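Local coordinates for TRAP dicarboxylate transporter, DctP subunit (Chromohalobacter salexigens, PDB 4P1L), which binds D-glucuronate and probably delivers it, as the extracytoplasmic component of a tripartite ATP-independent periplasmic (TRAP) system, to a membrane permease for uptake into the cytoplasm, at residues G28-H32 with D69-A73; F141-R146 with I231-L236; Y190-Y194 with S214-V220; Y209-E213 with S276-I280. All blocks are in the same frame, centred on the assembly; numbering follows the deposited sequence. Where two conformers were deposited one is given.

Interaction 1: residues G28-H32 with D69-A73. With BDP (beta-D-glucopyranuronic acid), chain C.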
loop_
_atom_site.group_PDB
_atom_site.type_symbol
_atom_site.label_atom_id
_atom_site.label_comp_id
_atom_site.label_asym_id
_atom_site.label_seq_id
_atom_site.Cartn_x
_atom_site.Cartn_y
_atom_site.Cartn_z
ATOM N N GLY A 28 -0.966 14.491 -11.235
ATOM C CA GLY A 28 -1.140 13.413 -10.286
ATOM C C GLY A 28 -0.053 12.373 -10.412
ATOM O O GLY A 28 0.606 12.239 -11.457
ATOM N N TRP A 29 0.101 11.607 -9.335
ATOM C CA TRP A 29 1.237 10.703 -9.183
ATOM C C TRP A 29 0.764 9.273 -8.975
ATOM O O TRP A 29 -0.161 9.007 -8.193
ATOM C CB TRP A 29 2.057 11.147 -7.967
ATOM C CG TRP A 29 3.323 10.367 -7.690
ATOM C CD1 TRP A 29 4.582 10.672 -8.126
ATOM C CD2 TRP A 29 3.452 9.183 -6.905
ATOM N NE1 TRP A 29 5.484 9.749 -7.675
ATOM C CE2 TRP A 29 4.818 8.815 -6.928
ATOM C CE3 TRP A 29 2.550 8.376 -6.198
ATOM C CZ2 TRP A 29 5.300 7.693 -6.267
ATOM C CZ3 TRP A 29 3.045 7.251 -5.536
ATOM C CH2 TRP A 29 4.404 6.935 -5.568
ATOM N N ASN A 30 1.402 8.351 -9.684
ATOM C CA ASN A 30 1.228 6.915 -9.473
ATOM C C ASN A 30 2.591 6.261 -9.634
ATOM O O ASN A 30 3.321 6.605 -10.558
ATOM C CB ASN A 30 0.237 6.392 -10.515
ATOM C CG ASN A 30 0.044 4.920 -10.463
ATOM O OD1 ASN A 30 0.171 4.279 -9.401
ATOM N ND2 ASN A 30 -0.370 4.360 -11.597
ATOM N N ILE A 31 2.949 5.352 -8.726
ATOM C CA ILE A 31 4.224 4.660 -8.823
ATOM C C ILE A 31 4.194 3.532 -9.882
ATOM O O ILE A 31 5.249 3.143 -10.422
ATOM C CB ILE A 31 4.661 4.085 -7.430
ATOM C CG1 ILE A 31 6.107 3.587 -7.458
ATOM C CG2 ILE A 31 3.749 2.933 -6.953
ATOM C CD1 ILE A 31 6.751 3.462 -6.065
ATOM N N HIS A 32 2.995 3.003 -10.156
ATOM C CA HIS A 32 2.839 1.795 -10.991
ATOM C C HIS A 32 2.724 2.160 -12.479
ATOM O O HIS A 32 2.546 3.329 -12.832
ATOM C CB HIS A 32 1.592 1.007 -10.575
ATOM C CG HIS A 32 1.634 0.510 -9.154
ATOM N ND1 HIS A 32 2.381 -0.582 -8.777
ATOM C CD2 HIS A 32 1.025 0.960 -8.026
ATOM C CE1 HIS A 32 2.245 -0.782 -7.473
ATOM N NE2 HIS A 32 1.424 0.140 -6.998
ATOM N N ASP A 69 10.073 9.291 -6.362
ATOM C CA ASP A 69 9.735 8.091 -5.562
ATOM C C ASP A 69 8.694 8.513 -4.536
ATOM O O ASP A 69 8.421 9.703 -4.369
ATOM C CB ASP A 69 10.969 7.438 -4.875
ATOM C CG ASP A 69 10.637 6.115 -4.042
ATOM O OD1 ASP A 69 9.700 5.312 -4.351
ATOM O OD2 ASP A 69 11.364 5.861 -3.043
ATOM N N GLN A 70 8.137 7.530 -3.853
ATOM C CA GLN A 70 6.944 7.736 -3.032
ATOM C C GLN A 70 7.096 8.784 -1.925
ATOM O O GLN A 70 6.232 9.676 -1.799
ATOM C CB GLN A 70 6.384 6.397 -2.506
ATOM C CG GLN A 70 4.960 6.531 -1.928
ATOM C CD GLN A 70 4.004 5.376 -2.216
ATOM O OE1 GLN A 70 2.781 5.535 -2.080
ATOM N NE2 GLN A 70 4.544 4.203 -2.582
ATOM N N PRO A 71 8.166 8.691 -1.111
ATOM C CA PRO A 71 8.362 9.715 -0.068
ATOM C C PRO A 71 8.460 11.128 -0.629
ATOM O O PRO A 71 7.838 12.029 -0.080
ATOM C CB PRO A 71 9.676 9.287 0.607
ATOM C CG PRO A 71 9.738 7.793 0.362
ATOM C CD PRO A 71 9.191 7.633 -1.037
ATOM N N ASP A 72 9.195 11.327 -1.718
ATOM C CA ASP A 72 9.329 12.660 -2.276
ATOM C C ASP A 72 7.995 13.158 -2.831
ATOM O O ASP A 72 7.672 14.326 -2.703
ATOM C CB ASP A 72 10.396 12.691 -3.376
ATOM C CG ASP A 72 11.785 12.359 -2.845
ATOM O OD1 ASP A 72 12.117 12.817 -1.721
ATOM O OD2 ASP A 72 12.527 11.621 -3.542
ATOM N N ALA A 73 7.222 12.262 -3.434
ATOM C CA ALA A 73 5.899 12.637 -3.981
ATOM C C ALA A 73 4.911 13.014 -2.884
ATOM O O ALA A 73 4.099 13.939 -3.063
ATOM C CB ALA A 73 5.332 11.498 -4.830
HETATM C C1 BDP C . 3.019 -1.818 -3.704
HETATM C C2 BDP C . 2.351 -0.469 -3.480
HETATM C C3 BDP C . 3.245 0.604 -3.972
HETATM C C4 BDP C . 4.530 0.506 -3.212
HETATM C C5 BDP C . 5.177 -0.892 -3.401
HETATM C C6 BDP C . 6.472 -1.060 -2.608
HETATM O O2 BDP C . 1.151 -0.488 -4.235
HETATM O O3 BDP C . 2.589 1.921 -3.581
HETATM O O4 BDP C . 5.447 1.524 -3.647
HETATM O O5 BDP C . 4.271 -1.872 -2.999
HETATM O O6A BDP C . 6.713 -2.226 -2.154
HETATM O O1 BDP C . 2.212 -2.826 -3.202
HETATM O O6B BDP C . 7.265 -0.101 -2.506
#

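Interaction 2: residues F141-R146 with I231-L236. With BDP (beta-D-glucopyranuronic acid), chain C.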
loop_
_atom_site.group_PDB
_atom_site.type_symbol
_atom_site.label_atom_id
_atom_site.label_comp_id
_atom_site.label_asym_id
_atom_site.label_seq_id
_atom_site.Cartn_x
_atom_site.Cartn_y
_atom_site.Cartn_z
ATOM N N PHE A 141 -8.135 2.795 -2.161
ATOM C CA PHE A 141 -7.825 1.685 -3.057
ATOM C C PHE A 141 -7.359 0.471 -2.224
ATOM O O PHE A 141 -6.789 0.625 -1.131
ATOM C CB PHE A 141 -6.690 2.049 -4.025
ATOM C CG PHE A 141 -7.058 3.016 -5.140
ATOM C CD1 PHE A 141 -8.319 3.553 -5.254
ATOM C CD2 PHE A 141 -6.099 3.391 -6.075
ATOM C CE1 PHE A 141 -8.621 4.461 -6.280
ATOM C CE2 PHE A 141 -6.404 4.273 -7.105
ATOM C CZ PHE A 141 -7.671 4.808 -7.194
ATOM N N GLY A 142 -7.560 -0.731 -2.758
ATOM C CA GLY A 142 -6.993 -1.933 -2.174
ATOM C C GLY A 142 -5.608 -2.301 -2.695
ATOM O O GLY A 142 -5.230 -1.921 -3.806
ATOM N N SER A 143 -4.832 -3.029 -1.893
ATOM C CA SER A 143 -3.575 -3.575 -2.395
ATOM C C SER A 143 -3.361 -5.020 -1.897
ATOM O O SER A 143 -2.238 -5.462 -1.741
ATOM C CB SER A 143 -2.369 -2.671 -2.076
ATOM O OG SER A 143 -1.987 -2.708 -0.686
ATOM N N GLY A 144 -4.454 -5.735 -1.649
ATOM C CA GLY A 144 -4.376 -7.138 -1.269
ATOM C C GLY A 144 -3.575 -7.346 0.010
ATOM O O GLY A 144 -3.465 -6.460 0.876
ATOM N N ALA A 145 -3.013 -8.536 0.111
ATOM C CA ALA A 145 -2.083 -8.877 1.166
ATOM C C ALA A 145 -0.664 -9.041 0.606
ATOM O O ALA A 145 -0.459 -9.588 -0.489
ATOM C CB ALA A 145 -2.533 -10.147 1.855
ATOM N N ARG A 146 0.308 -8.559 1.366
ATOM C CA ARG A 146 1.721 -8.711 1.011
ATOM C C ARG A 146 2.322 -9.974 1.629
ATOM O O ARG A 146 2.132 -10.253 2.822
ATOM C CB ARG A 146 2.541 -7.507 1.474
ATOM C CG ARG A 146 1.988 -6.154 0.952
ATOM C CD ARG A 146 2.657 -4.962 1.586
ATOM N NE ARG A 146 4.076 -4.795 1.248
ATOM C CZ ARG A 146 4.558 -3.961 0.327
ATOM N NH1 ARG A 146 3.757 -3.203 -0.396
ATOM N NH2 ARG A 146 5.870 -3.900 0.120
ATOM N N ILE A 231 -1.764 -5.875 5.153
ATOM C CA ILE A 231 -2.869 -5.553 4.296
ATOM C C ILE A 231 -2.982 -4.025 4.399
ATOM O O ILE A 231 -3.529 -3.470 5.368
ATOM C CB ILE A 231 -4.144 -6.270 4.753
ATOM C CG1 ILE A 231 -4.011 -7.769 4.453
ATOM C CG2 ILE A 231 -5.338 -5.694 4.065
ATOM C CD1 ILE A 231 -5.011 -8.637 5.203
ATOM N N LEU A 232 -2.394 -3.351 3.417
ATOM C CA LEU A 232 -2.226 -1.915 3.469
ATOM C C LEU A 232 -3.273 -1.237 2.575
ATOM O O LEU A 232 -3.349 -1.495 1.358
ATOM C CB LEU A 232 -0.814 -1.544 3.033
ATOM C CG LEU A 232 0.271 -1.834 4.102
ATOM C CD1 LEU A 232 1.672 -1.762 3.494
ATOM C CD2 LEU A 232 0.124 -0.831 5.254
ATOM N N PRO A 233 -4.102 -0.351 3.163
ATOM C CA PRO A 233 -4.911 0.483 2.286
ATOM C C PRO A 233 -4.029 1.432 1.487
ATOM O O PRO A 233 -2.892 1.696 1.895
ATOM C CB PRO A 233 -5.793 1.294 3.271
ATOM C CG PRO A 233 -5.776 0.527 4.526
ATOM C CD PRO A 233 -4.361 -0.055 4.584
ATOM N N GLU A 234 -4.547 1.947 0.373
ATOM C CA GLU A 234 -3.948 3.074 -0.322
ATOM C C GLU A 234 -4.999 4.175 -0.489
ATOM O O GLU A 234 -6.188 3.885 -0.604
ATOM C CB GLU A 234 -3.426 2.649 -1.692
ATOM C CG GLU A 234 -2.584 1.374 -1.656
ATOM C CD GLU A 234 -1.588 1.269 -2.811
ATOM O OE1 GLU A 234 -1.772 1.985 -3.835
ATOM O OE2 GLU A 234 -0.636 0.466 -2.681
ATOM N N CYS A 235 -4.579 5.440 -0.469
ATOM C CA CYS A 235 -5.519 6.524 -0.664
ATOM C C CYS A 235 -5.418 7.055 -2.065
ATOM O O CYS A 235 -4.369 6.970 -2.707
ATOM C CB CYS A 235 -5.281 7.668 0.325
ATOM S SG CYS A 235 -3.649 8.450 0.206
ATOM N N LEU A 236 -6.525 7.627 -2.517
ATOM C CA LEU A 236 -6.554 8.587 -3.611
ATOM C C LEU A 236 -6.774 9.920 -2.922
ATOM O O LEU A 236 -7.819 10.126 -2.295
ATOM C CB LEU A 236 -7.676 8.289 -4.597
ATOM C CG LEU A 236 -7.975 9.340 -5.656
ATOM C CD1 LEU A 236 -6.735 9.821 -6.351
ATOM C CD2 LEU A 236 -8.953 8.759 -6.659
HETATM C C1 BDP C . 3.019 -1.818 -3.704
HETATM C C2 BDP C . 2.351 -0.469 -3.480
HETATM C C3 BDP C . 3.245 0.604 -3.972
HETATM C C4 BDP C . 4.530 0.506 -3.212
HETATM C C5 BDP C . 5.177 -0.892 -3.401
HETATM C C6 BDP C . 6.472 -1.060 -2.608
HETATM O O2 BDP C . 1.151 -0.488 -4.235
HETATM O O3 BDP C . 2.589 1.921 -3.581
HETATM O O4 BDP C . 5.447 1.524 -3.647
HETATM O O5 BDP C . 4.271 -1.872 -2.999
HETATM O O6A BDP C . 6.713 -2.226 -2.154
HETATM O O1 BDP C . 2.212 -2.826 -3.202
HETATM O O6B BDP C . 7.265 -0.101 -2.506
HETATM O O HOH W 1 -1.258 -4.855 1.167
HETATM O O HOH W 2 -4.779 -3.905 0.828
#

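Interaction 3: residues Y190-Y194 with S214-V220. With BDP (beta-D-glucopyranuronic acid), chain C.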
loop_
_atom_site.group_PDB
_atom_site.type_symbol
_atom_site.label_atom_id
_atom_site.label_comp_id
_atom_site.label_asym_id
_atom_site.label_seq_id
_atom_site.Cartn_x
_atom_site.Cartn_y
_atom_site.Cartn_z
ATOM N N TYR A 190 11.153 1.103 -4.246
ATOM C CA TYR A 190 10.527 0.023 -5.023
ATOM C C TYR A 190 11.251 -0.241 -6.361
ATOM O O TYR A 190 11.485 -1.403 -6.729
ATOM C CB TYR A 190 9.057 0.405 -5.243
ATOM C CG TYR A 190 8.174 -0.599 -5.939
ATOM C CD1 TYR A 190 8.137 -1.936 -5.545
ATOM C CD2 TYR A 190 7.335 -0.202 -6.980
ATOM C CE1 TYR A 190 7.321 -2.840 -6.191
ATOM C CE2 TYR A 190 6.511 -1.100 -7.617
ATOM C CZ TYR A 190 6.509 -2.419 -7.216
ATOM O OH TYR A 190 5.691 -3.330 -7.840
ATOM N N GLY A 191 11.587 0.839 -7.084
ATOM C CA GLY A 191 12.188 0.756 -8.401
ATOM C C GLY A 191 13.543 0.079 -8.442
ATOM O O GLY A 191 13.973 -0.407 -9.485
ATOM N N GLU A 192 14.203 0.021 -7.294
ATOM C CA GLU A 192 15.538 -0.545 -7.214
ATOM C C GLU A 192 15.564 -2.026 -6.854
ATOM O O GLU A 192 16.627 -2.672 -6.876
ATOM C CB GLU A 192 16.343 0.237 -6.190
ATOM C CG GLU A 192 16.667 1.636 -6.642
ATOM C CD GLU A 192 17.335 2.454 -5.571
ATOM O OE1 GLU A 192 17.802 1.859 -4.572
ATOM O OE2 GLU A 192 17.395 3.694 -5.743
ATOM N N VAL A 193 14.400 -2.573 -6.533
ATOM C CA VAL A 193 14.363 -3.909 -5.930
ATOM C C VAL A 193 14.764 -4.981 -6.930
ATOM O O VAL A 193 15.491 -5.913 -6.577
ATOM C CB VAL A 193 12.995 -4.231 -5.325
ATOM C CG1 VAL A 193 12.933 -5.687 -4.830
ATOM C CG2 VAL A 193 12.698 -3.273 -4.200
ATOM N N TYR A 194 14.313 -4.828 -8.178
ATOM C CA TYR A 194 14.565 -5.841 -9.205
ATOM C C TYR A 194 16.046 -6.100 -9.391
ATOM O O TYR A 194 16.503 -7.244 -9.311
ATOM C CB TYR A 194 13.972 -5.413 -10.541
ATOM C CG TYR A 194 14.272 -6.394 -11.653
ATOM C CD1 TYR A 194 13.556 -7.588 -11.764
ATOM C CD2 TYR A 194 15.266 -6.138 -12.581
ATOM C CE1 TYR A 194 13.821 -8.496 -12.787
ATOM C CE2 TYR A 194 15.539 -7.042 -13.604
ATOM C CZ TYR A 194 14.816 -8.211 -13.701
ATOM O OH TYR A 194 15.073 -9.093 -14.715
ATOM N N SER A 214 4.217 -7.602 -11.853
ATOM C CA SER A 214 4.453 -6.469 -12.743
ATOM C C SER A 214 5.855 -5.882 -12.624
ATOM O O SER A 214 6.425 -5.446 -13.621
ATOM C CB SER A 214 3.410 -5.354 -12.565
ATOM O OG SER A 214 3.468 -4.786 -11.266
ATOM N N SER A 215 6.425 -5.892 -11.425
ATOM C CA SER A 215 7.791 -5.400 -11.207
ATOM C C SER A 215 8.877 -6.301 -11.790
ATOM O O SER A 215 10.021 -5.883 -11.897
ATOM C CB SER A 215 8.090 -5.309 -9.713
ATOM O OG SER A 215 8.139 -6.625 -9.173
ATOM N N GLY A 216 8.529 -7.544 -12.099
ATOM C CA GLY A 216 9.490 -8.519 -12.592
ATOM C C GLY A 216 10.229 -9.274 -11.492
ATOM O O GLY A 216 11.119 -10.063 -11.792
ATOM N N HIS A 217 9.874 -9.051 -10.227
ATOM C CA HIS A 217 10.623 -9.667 -9.125
ATOM C C HIS A 217 10.547 -11.168 -9.196
ATOM O O HIS A 217 11.504 -11.843 -8.858
ATOM C CB HIS A 217 10.137 -9.176 -7.757
ATOM C CG HIS A 217 10.309 -7.705 -7.554
ATOM N ND1 HIS A 217 9.810 -7.038 -6.462
ATOM C CD2 HIS A 217 10.916 -6.768 -8.320
ATOM C CE1 HIS A 217 10.099 -5.751 -6.562
ATOM N NE2 HIS A 217 10.793 -5.571 -7.670
ATOM N N TYR A 218 9.427 -11.679 -9.703
ATOM C CA TYR A 218 9.205 -13.120 -9.786
ATOM C C TYR A 218 10.218 -13.819 -10.692
ATOM O O TYR A 218 10.425 -15.016 -10.571
ATOM C CB TYR A 218 7.799 -13.390 -10.302
ATOM C CG TYR A 218 7.616 -13.179 -11.790
ATOM C CD1 TYR A 218 7.368 -11.926 -12.310
ATOM C CD2 TYR A 218 7.646 -14.261 -12.674
ATOM C CE1 TYR A 218 7.183 -11.731 -13.669
ATOM C CE2 TYR A 218 7.460 -14.073 -14.034
ATOM C CZ TYR A 218 7.222 -12.813 -14.520
ATOM O OH TYR A 218 7.037 -12.617 -15.860
ATOM N N GLU A 219 10.844 -13.075 -11.592
ATOM C CA GLU A 219 11.837 -13.653 -12.482
ATOM C C GLU A 219 13.126 -14.000 -11.755
ATOM O O GLU A 219 13.926 -14.775 -12.269
ATOM C CB GLU A 219 12.163 -12.691 -13.623
ATOM C CG GLU A 219 10.998 -12.373 -14.538
ATOM C CD GLU A 219 11.303 -11.198 -15.444
ATOM O OE1 GLU A 219 12.496 -10.842 -15.562
ATOM O OE2 GLU A 219 10.356 -10.618 -16.014
ATOM N N VAL A 220 13.358 -13.399 -10.587
ATOM C CA VAL A 220 14.610 -13.630 -9.875
ATOM C C VAL A 220 14.368 -14.330 -8.537
ATOM O O VAL A 220 15.120 -15.218 -8.134
ATOM C CB VAL A 220 15.391 -12.321 -9.670
ATOM C CG1 VAL A 220 16.639 -12.571 -8.807
ATOM C CG2 VAL A 220 15.770 -11.719 -11.018
HETATM C C1 BDP C . 3.019 -1.818 -3.704
HETATM C C2 BDP C . 2.351 -0.469 -3.480
HETATM C C3 BDP C . 3.245 0.604 -3.972
HETATM C C4 BDP C . 4.530 0.506 -3.212
HETATM C C5 BDP C . 5.177 -0.892 -3.401
HETATM C C6 BDP C . 6.472 -1.060 -2.608
HETATM O O2 BDP C . 1.151 -0.488 -4.235
HETATM O O3 BDP C . 2.589 1.921 -3.581
HETATM O O4 BDP C . 5.447 1.524 -3.647
HETATM O O5 BDP C . 4.271 -1.872 -2.999
HETATM O O6A BDP C . 6.713 -2.226 -2.154
HETATM O O1 BDP C . 2.212 -2.826 -3.202
HETATM O O6B BDP C . 7.265 -0.101 -2.506
HETATM O O HOH W 3 4.162 -2.382 -10.093
HETATM O O HOH W 4 11.859 -3.195 -8.672
#

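Interaction 4: residues Y209-E213 with S276-I280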
loop_
_atom_site.group_PDB
_atom_site.type_symbol
_atom_site.label_atom_id
_atom_site.label_comp_id
_atom_site.label_asym_id
_atom_site.label_seq_id
_atom_site.Cartn_x
_atom_site.Cartn_y
_atom_site.Cartn_z
ATOM N N TYR A 209 0.502 -10.032 -5.249
ATOM C CA TYR A 209 0.758 -10.674 -6.530
ATOM C C TYR A 209 0.984 -9.666 -7.683
ATOM O O TYR A 209 1.973 -9.773 -8.446
ATOM C CB TYR A 209 -0.362 -11.644 -6.860
ATOM C CG TYR A 209 -0.299 -13.004 -6.179
ATOM C CD1 TYR A 209 0.787 -13.844 -6.327
ATOM C CD2 TYR A 209 -1.372 -13.455 -5.415
ATOM C CE1 TYR A 209 0.814 -15.113 -5.699
ATOM C CE2 TYR A 209 -1.360 -14.710 -4.794
ATOM C CZ TYR A 209 -0.270 -15.535 -4.948
ATOM O OH TYR A 209 -0.259 -16.784 -4.340
ATOM N N PRO A 210 0.109 -8.661 -7.805
ATOM C CA PRO A 210 0.326 -7.785 -8.958
ATOM C C PRO A 210 1.636 -7.041 -8.936
ATOM O O PRO A 210 2.204 -6.842 -10.009
ATOM C CB PRO A 210 -0.876 -6.848 -8.933
ATOM C CG PRO A 210 -1.931 -7.634 -8.216
ATOM C CD PRO A 210 -1.174 -8.387 -7.149
ATOM N N SER A 211 2.165 -6.711 -7.760
ATOM C CA SER A 211 3.450 -6.024 -7.710
ATOM C C SER A 211 4.593 -6.985 -7.990
ATOM O O SER A 211 5.488 -6.681 -8.790
ATOM C CB SER A 211 3.639 -5.363 -6.348
ATOM O OG SER A 211 2.837 -4.192 -6.244
ATOM N N TYR A 212 4.534 -8.141 -7.334
ATOM C CA TYR A 212 5.515 -9.196 -7.499
ATOM C C TYR A 212 5.661 -9.534 -8.976
ATOM O O TYR A 212 6.764 -9.697 -9.461
ATOM C CB TYR A 212 5.053 -10.401 -6.695
ATOM C CG TYR A 212 5.872 -11.670 -6.806
ATOM C CD1 TYR A 212 7.214 -11.692 -6.499
ATOM C CD2 TYR A 212 5.266 -12.876 -7.186
ATOM C CE1 TYR A 212 7.949 -12.902 -6.560
ATOM C CE2 TYR A 212 5.976 -14.056 -7.238
ATOM C CZ TYR A 212 7.313 -14.070 -6.917
ATOM O OH TYR A 212 7.988 -15.268 -6.987
ATOM N N GLU A 213 4.532 -9.602 -9.679
ATOM C CA GLU A 213 4.510 -9.922 -11.110
ATOM C C GLU A 213 4.913 -8.734 -11.991
ATOM O O GLU A 213 5.887 -8.836 -12.771
ATOM C CB GLU A 213 3.133 -10.488 -11.509
ATOM C CG GLU A 213 2.934 -10.638 -13.033
ATOM C CD GLU A 213 2.362 -9.385 -13.705
ATOM O OE1 GLU A 213 1.330 -8.873 -13.236
ATOM O OE2 GLU A 213 2.932 -8.917 -14.723
ATOM N N SER A 276 -2.293 -12.072 -12.410
ATOM C CA SER A 276 -0.872 -12.064 -12.046
ATOM C C SER A 276 -0.474 -13.444 -11.505
ATOM O O SER A 276 0.584 -13.999 -11.864
ATOM C CB SER A 276 -0.529 -10.934 -11.051
ATOM O OG SER A 276 -0.546 -9.679 -11.720
ATOM N N LYS A 277 -1.330 -14.028 -10.668
ATOM C CA LYS A 277 -1.033 -15.356 -10.128
ATOM C C LYS A 277 -0.853 -16.412 -11.207
ATOM O O LYS A 277 0.077 -17.227 -11.147
ATOM C CB LYS A 277 -2.115 -15.811 -9.167
ATOM C CG LYS A 277 -1.806 -17.116 -8.475
ATOM C CD LYS A 277 -2.857 -17.419 -7.425
ATOM C CE LYS A 277 -2.662 -18.805 -6.856
ATOM N NZ LYS A 277 -3.756 -19.149 -5.934
ATOM N N GLN A 278 -1.746 -16.421 -12.187
ATOM C CA GLN A 278 -1.670 -17.428 -13.239
ATOM C C GLN A 278 -0.397 -17.229 -14.059
ATOM O O GLN A 278 0.262 -18.192 -14.455
ATOM C CB GLN A 278 -2.892 -17.381 -14.154
ATOM C CG GLN A 278 -3.028 -18.654 -15.023
ATOM C CD GLN A 278 -2.934 -19.953 -14.203
ATOM O OE1 GLN A 278 -3.699 -20.171 -13.251
ATOM N NE2 GLN A 278 -1.974 -20.807 -14.560
ATOM N N LYS A 279 -0.043 -15.977 -14.291
ATOM C CA LYS A 279 1.154 -15.684 -15.054
ATOM C C LYS A 279 2.406 -16.183 -14.332
ATOM O O LYS A 279 3.249 -16.839 -14.918
ATOM C CB LYS A 279 1.260 -14.189 -15.338
ATOM C CG LYS A 279 2.610 -13.764 -15.895
ATOM C CD LYS A 279 2.579 -12.320 -16.358
ATOM C CE LYS A 279 3.947 -11.858 -16.820
ATOM N NZ LYS A 279 4.052 -10.363 -16.971
ATOM N N ILE A 280 2.524 -15.893 -13.051
ATOM C CA ILE A 280 3.708 -16.325 -12.326
ATOM C C ILE A 280 3.720 -17.843 -12.165
ATOM O O ILE A 280 4.789 -18.470 -12.223
ATOM C CB ILE A 280 3.844 -15.599 -10.954
ATOM C CG1 ILE A 280 2.694 -15.975 -10.029
ATOM C CG2 ILE A 280 3.912 -14.105 -11.142
ATOM C CD1 ILE A 280 2.887 -15.435 -8.607
HETATM O O HOH W 5 -2.788 -17.376 -3.295
#

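Interaction 1: residues G28-H32 with D69-A73
W29 and A73 meet through a CH-pi contact: the methyl CB of A73 lies over one face of the indole, 3.3 Å from the centroid of the five-membered ring and only 9° off its normal. The ring reaches the helix because CG is anti to the backbone N (chi1 -177°), which carries the indole across to helix 70-78. Its opposite face is backed by the backbone N of I31.

Apolar packing continues along the six-membered ring. The aliphatic part of Q70 crosses the indole at about a right angle, with W29 CH2 3.7 Å from Q70 CB, and the amide plane is turned 50° from the ring.

Polar bonds serve the ends of these groups and the sugar. The indole NE1 donates to G68 O, just ahead of the helix. Q70 NE2 gives BDP O3 a nearly straight bond of 3.2 Å, while OE1 accepts from N88 N, so both ends of the amide are used and its rotation is fixed. H32 NE2 donates to BDP O2 at 2.8 Å, the hydroxyl oxygen lying at the ring edge. I31 CD1 adds a contact of 3.4 Å to BDP O4. Upstream, N30 OD1 accepts from H32 N in an Asx turn, which shapes the backbone that carries the imidazole.

Residues 28-32 and the start of helix 70-78 thus form one wall of the glucuronate pocket of a TRAP solute-binding protein.

Interaction 2: residues F141-R146 with I231-L236
R146 and L232 touch beside the guanidinium, which L232 CD1 approaches obliquely and whose edge faces the bound glucuronate, carboxylate carbon C6 lying in its plane; the ring of F141 is likewise met obliquely, by L236 CD2. F141 also forms an antiparallel beta bridge with E234, a hydrogen-bonded pair where the chain leaves one sheet of the two-lobed solute-binding fold for the other. F141 N donates to E234 O at 2.7 Å, and E234 N returns a bond to F141 O.

Beyond the bridge the backbones part, and two waters fill in between S143, G144 and L232. S143 OG, between its backbone N and carbonyl carbon (chi1 73°), is directed at L232 O, bonding in the carbonyl plane on a lone pair.

R146 grips the sugar twice: NH2 donates almost straight to carboxylate O6A at 2.9 Å and NH1 to ring oxygen O5 at 3.0 Å, while NE is paired with E206. From the other segment, E234 OE2 accepts from the sugar hydroxyl O2 at 2.6 Å.

Interaction 3: residues Y190-Y194 with S214-V220
Y190 and S215 touch near the tip of the tyrosine, whose path starts beside the sugar. Y190 CB lies 3.3 Å from carboxylate O6B of the glucuronate; CG, anti to the backbone N (chi1 -176°), is 3.6 Å from O6B, and CD1 is 3.5 Å from C6. Farther out, one ring face covers sugar C5, while CE1 comes 4.0 Å from H217 CE1, the ring planes 71° apart. At the end, OH reaches S215 CB at 3.6 Å and shares a water with S214 OG, which is also bonded to P210 O.

V193 CG1 packs over one H217 face in a CH-pi contact, 3.7 Å from the centroid, and S215 CB backs the opposite face. H217 ND1 is bonded to Y149 OH; NE2 meets a water that also joins Y190 O to Y194 N. At the outer rim, Y194 OH donates to E219 OE1 at 3.2 Å.

Residues 190-194, leading into helix 193-198, are thereby fastened to the turn from helix 209-214 into strand 223-230, with R167 of strand 165-168 beside Y190 and V193.

Interaction 4: residues Y209-E213 with S276-I280
E213 and S276 join two helices that pack side by side in the solute-binding fold: the short helix 209-214, whose S211 lines the glucuronate pocket, and the long helix 248-282. The axes of the two segments approach to 9.1 Å and cross at 42°.

Apolar contacts centre on I280. Its CD1 touches two tyrosines, 3.5 Å from Y209 CD1 and 3.6 Å from Y212 CE2, meeting the Y212 ring at its edge and in its plane. The isoleucine's CG1 branch sits between backbone N and carbonyl carbon (chi1 65°), a torsion that sends it across to both rings. I280 CG2 packs on E213 CB, and the extended aliphatic chain of K277 passes over one face of the Y209 ring. The ring of Y224, from strand 223-230, stacks on Y209.

Polar contacts lie at two ends. A water bonded to Y209 OH receives a weak bond from K277 NZ. The side chain of E213 bends at chi2 (-89°), and its carboxylate is divided between two donors: S276 OG donates to the anti lone pair of OE1, at a very short distance to be read with caution, while K279 NZ forms a salt bridge with OE2 at 2.9 Å, approaching on the anti side but 32° out of the carboxylate plane.

In the fold
From the N terminus, interaction 1 closes first, returning helix 70-78 to strand 26-29 before any other contact opens. Interaction 2 then spans 84 residues, joining the exit of strand 135-141 to strand 234-239, in the same sheet as strand 26-29. Interaction 3 is nested within that loop, and interaction 4 crosses both 2 and 3, tying helix 209-214 to the long helix 248-282. Interactions 1, 2 and 3 all touch the glucuronate. Interaction 3 also touches interaction 1 through I31 and Y190, and interaction 4 through Y218, which packs on Y212 and K279.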